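Local coordinates for PTS system, cellobiose-specific IIA component (Bacillus anthracis, PDB 3K1S), which probably relays a phosphoryl group within the cellobiose-specific phosphotransferase system, as the IIA component that passes it toward the sugar-phosphorylating IIB partner, at residues F13-N18 / H56-E61. Residues are numbered along the deposited sequence; the frame is centred on the assembly and turned at random.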
loop_
_atom_site.group_PDB
_atom_site.type_symbol
_atom_site.label_atom_id
_atom_site.label_comp_id
_atom_site.label_asym_id
_atom_site.label_seq_id
_atom_site.Cartn_x
_atom_site.Cartn_y
_atom_site.Cartn_z
ATOM N N PHE A 13 1.634 -18.650 -2.801
ATOM C CA PHE A 13 0.295 -18.872 -3.377
ATOM C C PHE A 13 -0.837 -18.737 -2.350
ATOM O O PHE A 13 -1.893 -18.170 -2.653
ATOM C CB PHE A 13 0.206 -20.238 -4.065
ATOM C CG PHE A 13 1.045 -20.355 -5.310
ATOM C CD1 PHE A 13 0.620 -19.793 -6.514
ATOM C CD2 PHE A 13 2.258 -21.043 -5.286
ATOM C CE1 PHE A 13 1.385 -19.907 -7.667
ATOM C CE2 PHE A 13 3.041 -21.160 -6.440
ATOM C CZ PHE A 13 2.597 -20.598 -7.632
ATOM N N GLN A 14 -0.613 -19.270 -1.148
ATOM C CA GLN A 14 -1.595 -19.218 -0.068
ATOM C C GLN A 14 -1.785 -17.791 0.430
ATOM O O GLN A 14 -2.906 -17.370 0.716
ATOM C CB GLN A 14 -1.171 -20.114 1.109
ATOM C CG GLN A 14 -1.066 -21.609 0.781
ATOM C CD GLN A 14 -2.405 -22.328 0.806
ATOM O OE1 GLN A 14 -3.391 -21.860 0.227
ATOM N NE2 GLN A 14 -2.442 -23.481 1.475
ATOM N N LEU A 15 -0.681 -17.057 0.549
ATOM C CA LEU A 15 -0.732 -15.657 0.962
ATOM C C LEU A 15 -1.494 -14.806 -0.051
ATOM O O LEU A 15 -2.245 -13.915 0.326
ATOM C CB LEU A 15 0.675 -15.089 1.157
ATOM C CG LEU A 15 1.446 -15.462 2.423
ATOM C CD1 LEU A 15 2.869 -14.944 2.318
ATOM C CD2 LEU A 15 0.777 -14.927 3.680
ATOM N N ILE A 16 -1.285 -15.086 -1.331
ATOM C CA ILE A 16 -1.911 -14.326 -2.413
ATOM C C ILE A 16 -3.410 -14.632 -2.463
ATOM O O ILE A 16 -4.237 -13.720 -2.587
ATOM C CB ILE A 16 -1.189 -14.572 -3.775
ATOM C CG1 ILE A 16 0.249 -14.023 -3.711
ATOM C CG2 ILE A 16 -1.955 -13.932 -4.949
ATOM C CD1 ILE A 16 1.159 -14.422 -4.880
ATOM N N LEU A 17 -3.761 -15.907 -2.320
ATOM C CA LEU A 17 -5.165 -16.313 -2.286
ATOM C C LEU A 17 -5.951 -15.568 -1.199
ATOM O O LEU A 17 -6.947 -14.898 -1.493
ATOM C CB LEU A 17 -5.289 -17.831 -2.093
ATOM C CG LEU A 17 -6.690 -18.452 -2.048
ATOM C CD1 LEU A 17 -7.416 -18.264 -3.368
ATOM C CD2 LEU A 17 -6.596 -19.930 -1.703
ATOM N N ASN A 18 -5.488 -15.693 0.044
ATOM C CA ASN A 18 -6.169 -15.137 1.215
ATOM C C ASN A 18 -6.133 -13.610 1.261
ATOM O O ASN A 18 -7.166 -12.969 1.467
ATOM C CB ASN A 18 -5.592 -15.743 2.506
ATOM C CG ASN A 18 -5.906 -17.225 2.643
ATOM O OD1 ASN A 18 -6.996 -17.604 3.084
ATOM N ND2 ASN A 18 -4.948 -18.071 2.266
ATOM N N HIS A 56 -2.503 -14.166 7.805
ATOM C CA HIS A 56 -1.587 -13.896 8.905
ATOM C C HIS A 56 -0.982 -15.190 9.452
ATOM O O HIS A 56 0.200 -15.230 9.792
ATOM C CB HIS A 56 -2.289 -13.091 10.005
ATOM C CG HIS A 56 -1.368 -12.574 11.066
ATOM N ND1 HIS A 56 -1.489 -12.927 12.395
ATOM C CD2 HIS A 56 -0.309 -11.732 10.995
ATOM C CE1 HIS A 56 -0.546 -12.324 13.096
ATOM N NE2 HIS A 56 0.182 -11.592 12.272
ATOM N N HIS A 57 -1.786 -16.249 9.512
ATOM C CA HIS A 57 -1.290 -17.550 9.955
ATOM C C HIS A 57 -0.018 -17.989 9.224
ATOM O O HIS A 57 0.904 -18.505 9.860
ATOM C CB HIS A 57 -2.373 -18.628 9.850
ATOM C CG HIS A 57 -3.528 -18.416 10.782
ATOM N ND1 HIS A 57 -3.364 -18.186 12.132
ATOM C CD2 HIS A 57 -4.864 -18.411 10.559
ATOM C CE1 HIS A 57 -4.550 -18.042 12.699
ATOM N NE2 HIS A 57 -5.475 -18.174 11.767
ATOM N N PHE A 58 0.027 -17.791 7.901
ATOM C CA PHE A 58 1.210 -18.131 7.094
ATOM C C PHE A 58 2.373 -17.185 7.385
ATOM O O PHE A 58 3.535 -17.599 7.399
ATOM C CB PHE A 58 0.894 -18.099 5.590
ATOM C CG PHE A 58 -0.186 -19.053 5.174
ATOM C CD1 PHE A 58 0.100 -20.395 4.953
ATOM C CD2 PHE A 58 -1.490 -18.604 4.989
ATOM C CE1 PHE A 58 -0.906 -21.291 4.571
ATOM C CE2 PHE A 58 -2.500 -19.487 4.613
ATOM C CZ PHE A 58 -2.206 -20.836 4.404
ATOM N N GLN A 59 2.051 -15.914 7.602
ATOM C CA GLN A 59 3.043 -14.900 7.938
ATOM C C GLN A 59 3.865 -15.281 9.176
ATOM O O GLN A 59 5.104 -15.283 9.137
ATOM C CB GLN A 59 2.363 -13.542 8.155
ATOM C CG GLN A 59 3.322 -12.358 8.164
ATOM C CD GLN A 59 4.149 -12.276 6.895
ATOM O OE1 GLN A 59 3.906 -13.016 5.938
ATOM N NE2 GLN A 59 5.134 -11.376 6.879
ATOM N N THR A 60 3.172 -15.597 10.265
ATOM C CA THR A 60 3.827 -15.929 11.530
ATOM C C THR A 60 4.744 -17.136 11.359
ATOM O O THR A 60 5.902 -17.105 11.776
ATOM C CB THR A 60 2.804 -16.193 12.654
ATOM O OG1 THR A 60 1.737 -15.243 12.564
ATOM C CG2 THR A 60 3.467 -16.086 14.028
ATOM N N GLU A 61 4.225 -18.189 10.734
ATOM C CA GLU A 61 5.023 -19.380 10.443
ATOM C C GLU A 61 6.270 -19.065 9.613
ATOM O O GLU A 61 7.327 -19.668 9.805
ATOM C CB GLU A 61 4.179 -20.436 9.728
ATOM C CG GLU A 61 4.939 -21.724 9.429
ATOM C CD GLU A 61 5.666 -22.271 10.646
ATOM O OE1 GLU A 61 5.003 -22.462 11.687
ATOM O OE2 GLU A 61 6.895 -22.504 10.559
#
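With chi1 of -60°, Phe58 sets its CG beside its own backbone N and anti to the carbonyl carbon, and Gln14 across the interface places its CG in the same way. The Phe58 ring lies against the Gln14 side chain, the closest atoms being Gln14 CB and Phe58 CZ, 3.5 Å apart. Gln14 CB lies 3.7 Å from the centroid of the Phe58 ring and 18° off its normal, which identifies a CH-pi contact over one face, shifted toward the rim at CZ. Beyond CB, Gln14 bends at chi2; its CG remains 3.8 Å from Phe58 CE1, and the amide plane is inclined to the ring instead of stacking flat on it. Leu15 CD2 packs 3.7 Å from Phe58 CB, where the contact is aliphatic. Asn18 approaches the ring obliquely, its ND2 3.7 Å from Phe58 CE2, while the same ND2 donates a short bond to Gln14 O (2.7 Å). Asn18 N also donates to Gln14 O, from the other face of that carbonyl's plane, so two bonds hold this oxygen and the amide has a fixed partner beside the ring.

The axes of segments 13-18 and 56-61 come within 9.6 Å and run roughly antiparallel, at 149°, joining helices 10-34 and 38-67 of an all-alpha, spectrin repeat-like bundle. Helix 76-108 completes this part of the bundle: Gln82 touches Leu15 and donates through NE2 to Gln59 OE1, while Gln59 also packs on His80 of a second subunit. Between the two segments the contact is therefore one of dispersion and CH-pi packing against Phe58, with Asn18 ND2 bonded within its own helix and Gln59 OE1 by Gln82 of helix 76-108.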